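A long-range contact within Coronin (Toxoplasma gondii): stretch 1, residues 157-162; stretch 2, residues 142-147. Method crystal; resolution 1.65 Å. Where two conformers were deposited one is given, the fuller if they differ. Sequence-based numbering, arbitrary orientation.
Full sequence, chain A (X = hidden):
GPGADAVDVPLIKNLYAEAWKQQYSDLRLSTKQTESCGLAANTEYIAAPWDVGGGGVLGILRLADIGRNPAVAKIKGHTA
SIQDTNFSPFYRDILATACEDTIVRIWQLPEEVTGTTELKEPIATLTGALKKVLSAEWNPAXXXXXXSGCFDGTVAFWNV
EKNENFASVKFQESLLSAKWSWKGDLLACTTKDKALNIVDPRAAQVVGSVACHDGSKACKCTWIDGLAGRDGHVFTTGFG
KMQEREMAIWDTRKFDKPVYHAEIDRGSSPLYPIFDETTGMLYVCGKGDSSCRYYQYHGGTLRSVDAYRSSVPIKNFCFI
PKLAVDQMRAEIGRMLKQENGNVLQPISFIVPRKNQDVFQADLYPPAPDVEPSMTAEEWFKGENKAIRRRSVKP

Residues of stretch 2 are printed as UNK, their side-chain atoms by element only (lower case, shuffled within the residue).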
ATOM      1  N   PHE A 157      -0.902  12.756 -12.442  1.00 22.39           N
ATOM      2  CA  PHE A 157      -0.984  13.372 -11.125  1.00 23.61           C
ATOM      3  C   PHE A 157      -2.187  14.300 -11.046  1.00 27.40           C
ATOM      4  O   PHE A 157      -2.396  15.151 -11.914  1.00 20.96           O
ATOM      5  CB  PHE A 157       0.301  14.124 -10.809  1.00 22.22           C
ATOM      6  CG  PHE A 157       1.500  13.234 -10.719  1.00 20.31           C
ATOM      7  CD1 PHE A 157       1.803  12.575  -9.543  1.00 20.46           C
ATOM      8  CD2 PHE A 157       2.310  13.034 -11.815  1.00 20.80           C
ATOM      9  CE1 PHE A 157       2.905  11.747  -9.467  1.00 17.94           C
ATOM     10  CE2 PHE A 157       3.409  12.202 -11.738  1.00 19.59           C
ATOM     11  CZ  PHE A 157       3.712  11.568 -10.569  1.00 21.09           C
ATOM     12  N   TRP A 158      -2.971  14.123  -9.988  1.00 21.99           N
ATOM     13  CA  TRP A 158      -4.260  14.781  -9.850  1.00 20.78           C
ATOM     14  C   TRP A 158      -4.337  15.642  -8.604  1.00 26.83           C
ATOM     15  O   TRP A 158      -3.937  15.207  -7.529  1.00 21.25           O
ATOM     16  CB  TRP A 158      -5.377  13.740  -9.782  1.00 23.49           C
ATOM     17  CG  TRP A 158      -5.713  13.091 -11.076  1.00 25.68           C
ATOM     18  CD1 TRP A 158      -5.222  11.912 -11.562  1.00 24.72           C
ATOM     19  CD2 TRP A 158      -6.632  13.579 -12.057  1.00 22.48           C
ATOM     20  NE1 TRP A 158      -5.782  11.636 -12.785  1.00 24.42           N
ATOM     21  CE2 TRP A 158      -6.648  12.646 -13.113  1.00 23.29           C
ATOM     22  CE3 TRP A 158      -7.440  14.717 -12.148  1.00 26.66           C
ATOM     23  CZ2 TRP A 158      -7.444  12.818 -14.242  1.00 23.98           C
ATOM     24  CZ3 TRP A 158      -8.227  14.880 -13.264  1.00 27.42           C
ATOM     25  CH2 TRP A 158      -8.221  13.940 -14.296  1.00 30.08           C
ATOM     26  N   ASN A 159      -4.864  16.851  -8.757  1.00 22.18           N
ATOM     27  CA  ASN A 159      -5.361  17.636  -7.632  1.00 24.48           C
ATOM     28  C   ASN A 159      -6.861  17.377  -7.531  1.00 24.40           C
ATOM     29  O   ASN A 159      -7.648  17.961  -8.275  1.00 27.32           O
ATOM     30  CB  ASN A 159      -5.066  19.127  -7.834  1.00 30.00           C
ATOM     31  CG  ASN A 159      -5.533  19.994  -6.671  1.00 45.84           C
ATOM     32  OD1 ASN A 159      -6.267  19.547  -5.786  1.00 45.26           O
ATOM     33  ND2 ASN A 159      -5.106  21.251  -6.677  1.00 51.50           N
ATOM     34  N   VAL A 160      -7.265  16.489  -6.632  1.00 24.74           N
ATOM     35  CA  VAL A 160      -8.655  16.039  -6.615  1.00 25.96           C
ATOM     36  C   VAL A 160      -9.606  17.179  -6.262  1.00 43.37           C
ATOM     37  O   VAL A 160     -10.745  17.192  -6.719  1.00 36.93           O
ATOM     38  CB  VAL A 160      -8.880  14.866  -5.620  1.00 28.86           C
ATOM     39  CG1 VAL A 160      -7.967  13.698  -5.965  1.00 28.94           C
ATOM     40  CG2 VAL A 160      -8.649  15.308  -4.194  1.00 60.68           C
ATOM     41  N   GLU A 161      -9.131  18.132  -5.464  1.00 28.22           N
ATOM     42  CA  GLU A 161      -9.942  19.281  -5.064  1.00 32.54           C
ATOM     43  C   GLU A 161     -10.410  20.075  -6.279  1.00 33.05           C
ATOM     44  O   GLU A 161     -11.560  20.505  -6.350  1.00 36.56           O
ATOM     45  CB  GLU A 161      -9.156  20.203  -4.131  1.00 42.18           C
ATOM     46  CG  GLU A 161      -8.647  19.541  -2.868  1.00 84.27           C
ATOM     47  CD  GLU A 161      -7.789  20.475  -2.040  1.00 90.96           C
ATOM     48  OE1 GLU A 161      -6.609  20.142  -1.805  1.00 44.20           O
ATOM     49  OE2 GLU A 161      -8.290  21.543  -1.629  1.00122.82           O
ATOM     50  N   LYS A 162      -9.503  20.260  -7.231  1.00 29.94           N
ATOM     51  CA  LYS A 162      -9.775  21.059  -8.419  1.00 30.85           C
ATOM     52  C   LYS A 162     -10.154  20.199  -9.623  1.00 37.94           C
ATOM     53  O   LYS A 162     -10.445  20.723 -10.693  1.00 31.96           O
ATOM     54  CB  LYS A 162      -8.553  21.914  -8.764  1.00 34.28           C
ATOM     55  CG  LYS A 162      -8.203  22.956  -7.708  1.00 47.31           C
ATOM     56  CD  LYS A 162      -6.912  23.691  -8.046  1.00 70.01           C
ATOM     57  CE  LYS A 162      -7.058  24.561  -9.287  1.00 86.19           C
ATOM     58  NZ  LYS A 162      -5.790  25.260  -9.633  1.00 96.77           N
ATOM     59  N   UNK A 142       0.481  15.458   1.531  1.00 20.51           N
ATOM     60  CA  UNK A 142      -0.282  16.550   0.945  1.00 23.11           C
ATOM     61  C   UNK A 142      -1.711  16.146   0.687  1.00 23.18           C
ATOM     62  O   UNK A 142      -1.983  15.163   0.003  1.00 21.48           O
ATOM     63  c   UNK A 142       1.827  17.250  -0.214  1.00 24.44           C
ATOM     64  c   UNK A 142      -0.359  18.294  -0.889  1.00 21.57           C
ATOM     65  c   UNK A 142       0.339  17.022  -0.380  1.00 23.10           C
ATOM     66  N   UNK A 143      -2.627  16.922   1.247  0.69 24.51           N
ATOM     67  CA  UNK A 143      -4.043  16.750   1.004  0.69 26.71           C
ATOM     68  C   UNK A 143      -4.363  16.943  -0.473  0.69 22.18           C
ATOM     69  O   UNK A 143      -3.820  17.841  -1.120  0.69 25.36           O
ATOM     70  c   UNK A 143      -4.845  17.740   1.853  0.69 32.17           C
ATOM     71  o   UNK A 143      -4.140  18.969   2.003  0.69 27.43           O
ATOM     72  N   UNK A 144      -5.227  16.088  -1.002  1.00 23.95           N
ATOM     73  CA  UNK A 144      -5.797  16.308  -2.314  1.00 23.95           C
ATOM     74  C   UNK A 144      -4.946  15.896  -3.492  1.00 22.08           C
ATOM     75  O   UNK A 144      -5.380  16.050  -4.632  1.00 23.85           O
ATOM     76  N   UNK A 145      -3.743  15.389  -3.235  1.00 21.54           N
ATOM     77  CA  UNK A 145      -2.842  14.992  -4.317  1.00 20.06           C
ATOM     78  C   UNK A 145      -2.823  13.471  -4.467  1.00 23.22           C
ATOM     79  O   UNK A 145      -2.591  12.744  -3.508  1.00 20.48           O
ATOM     80  c   UNK A 145      -0.467  15.040  -5.190  1.00 18.60           C
ATOM     81  c   UNK A 145      -1.401  15.505  -4.079  1.00 19.41           C
ATOM     82  c   UNK A 145      -1.384  17.033  -3.960  1.00 21.73           C
ATOM     83  c   UNK A 145      -1.939  17.775  -5.171  1.00 20.97           C
ATOM     84  N   UNK A 146      -3.057  13.007  -5.687  1.00 18.89           N
ATOM     85  CA  UNK A 146      -3.117  11.586  -5.984  1.00 18.46           C
ATOM     86  C   UNK A 146      -2.376  11.273  -7.274  1.00 22.79           C
ATOM     87  O   UNK A 146      -2.384  12.081  -8.206  1.00 22.60           O
ATOM     88  c   UNK A 146      -4.904   9.725  -6.537  1.00 29.96           C
ATOM     89  c   UNK A 146      -4.590  11.148  -6.079  1.00 23.55           C
ATOM     90  c   UNK A 146      -5.220   9.693  -8.019  1.00 33.67           C
ATOM     91  c   UNK A 146      -6.077   9.170  -5.739  1.00 39.39           C
ATOM     92  N   UNK A 147      -1.729  10.108  -7.327  1.00 21.49           N
ATOM     93  CA  UNK A 147      -1.105   9.629  -8.562  1.00 19.58           C
ATOM     94  C   UNK A 147      -1.811   8.382  -9.076  1.00 20.16           C
ATOM     95  O   UNK A 147      -2.131   7.486  -8.302  1.00 21.93           O
ATOM     96  c   UNK A 147       0.370   9.337  -8.341  1.00 24.18           C
TER
HETATM   97  O   HOH W   1      -4.944  20.982  -0.009  0.97 34.08           O

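Position 142 carries three side-chain carbons, one bonded to CA and bearing the other two. They remain out of reach of stretch 1: the closest, one of the two outer carbons, stays 6.6 Å from Glu 161 OE1. A fork at the first carbon with no further extension identifies Val 142, the first residue of a type II turn that ends at position 145.

Position 143 has one carbon followed by one oxygen. The oxygen makes no direct contact with stretch 1, but a water oxygen lies 3.0 Å from the side-chain oxygen of position 143. The same water donates a hydrogen bond to Glu 161 OE1, 2.6 Å from the water oxygen. A hydroxyl on a single unbranched carbon makes this Ser 143; the oxygen is OG.

Position 144 has no side-chain atoms, and its phi of 82° is itself favourable to glycine. An ideal CB here would point toward stretch 1 and fall 2.5 Å from Glu 161 OE1, a clash. The residue is Gly 144. Gly 144 O accepts a hydrogen bond from Val 160 N at 2.8 Å.

Position 145 holds four carbons, forked at the first, with one arm two carbons long. The end of that arm comes 4.3 Å from Asn 159 CB. This is the pattern of isoleucine, so the residue is Ile 145 and the arm ends in CD1. Its backbone also approaches stretch 1, with Ile 145 CA 3.4 Å from Trp 158 O in a CA-H...O contact.

Position 146 also has four carbons, but the fork comes at the second. CB lies 4.2 Å from Val 160 CG1, and one terminal carbon is 4.2 Å from Trp 158 CD1. The later fork distinguishes leucine from isoleucine: this is Leu 146, and the carbon near the indole is CD2.

Position 147 ends at a single carbon, CB, 3.7 Å from Phe 157 CE1. It is Ala 147.

The contact is an antiparallel pairing of two strands. Leu 146 and Trp 158 form the hydrogen-bonded pair: Trp 158 N donates to Leu 146 O at 2.8 Å, and Leu 146 N donates to Trp 158 O at 3.0 Å. The bond from Val 160 N to Gly 144 O carries the ladder just beyond the strands. Side chains alternate between faces, with Phe 157, Ala 147, Asn 159 and Ile 145 on one and Trp 158 and Leu 146 on the other. Apolar contacts thus reinforce the backbone pairing on both faces, while the water links Ser 143 to Glu 161 at the turn.

Stretch 2, residues 142-147: VSGILA
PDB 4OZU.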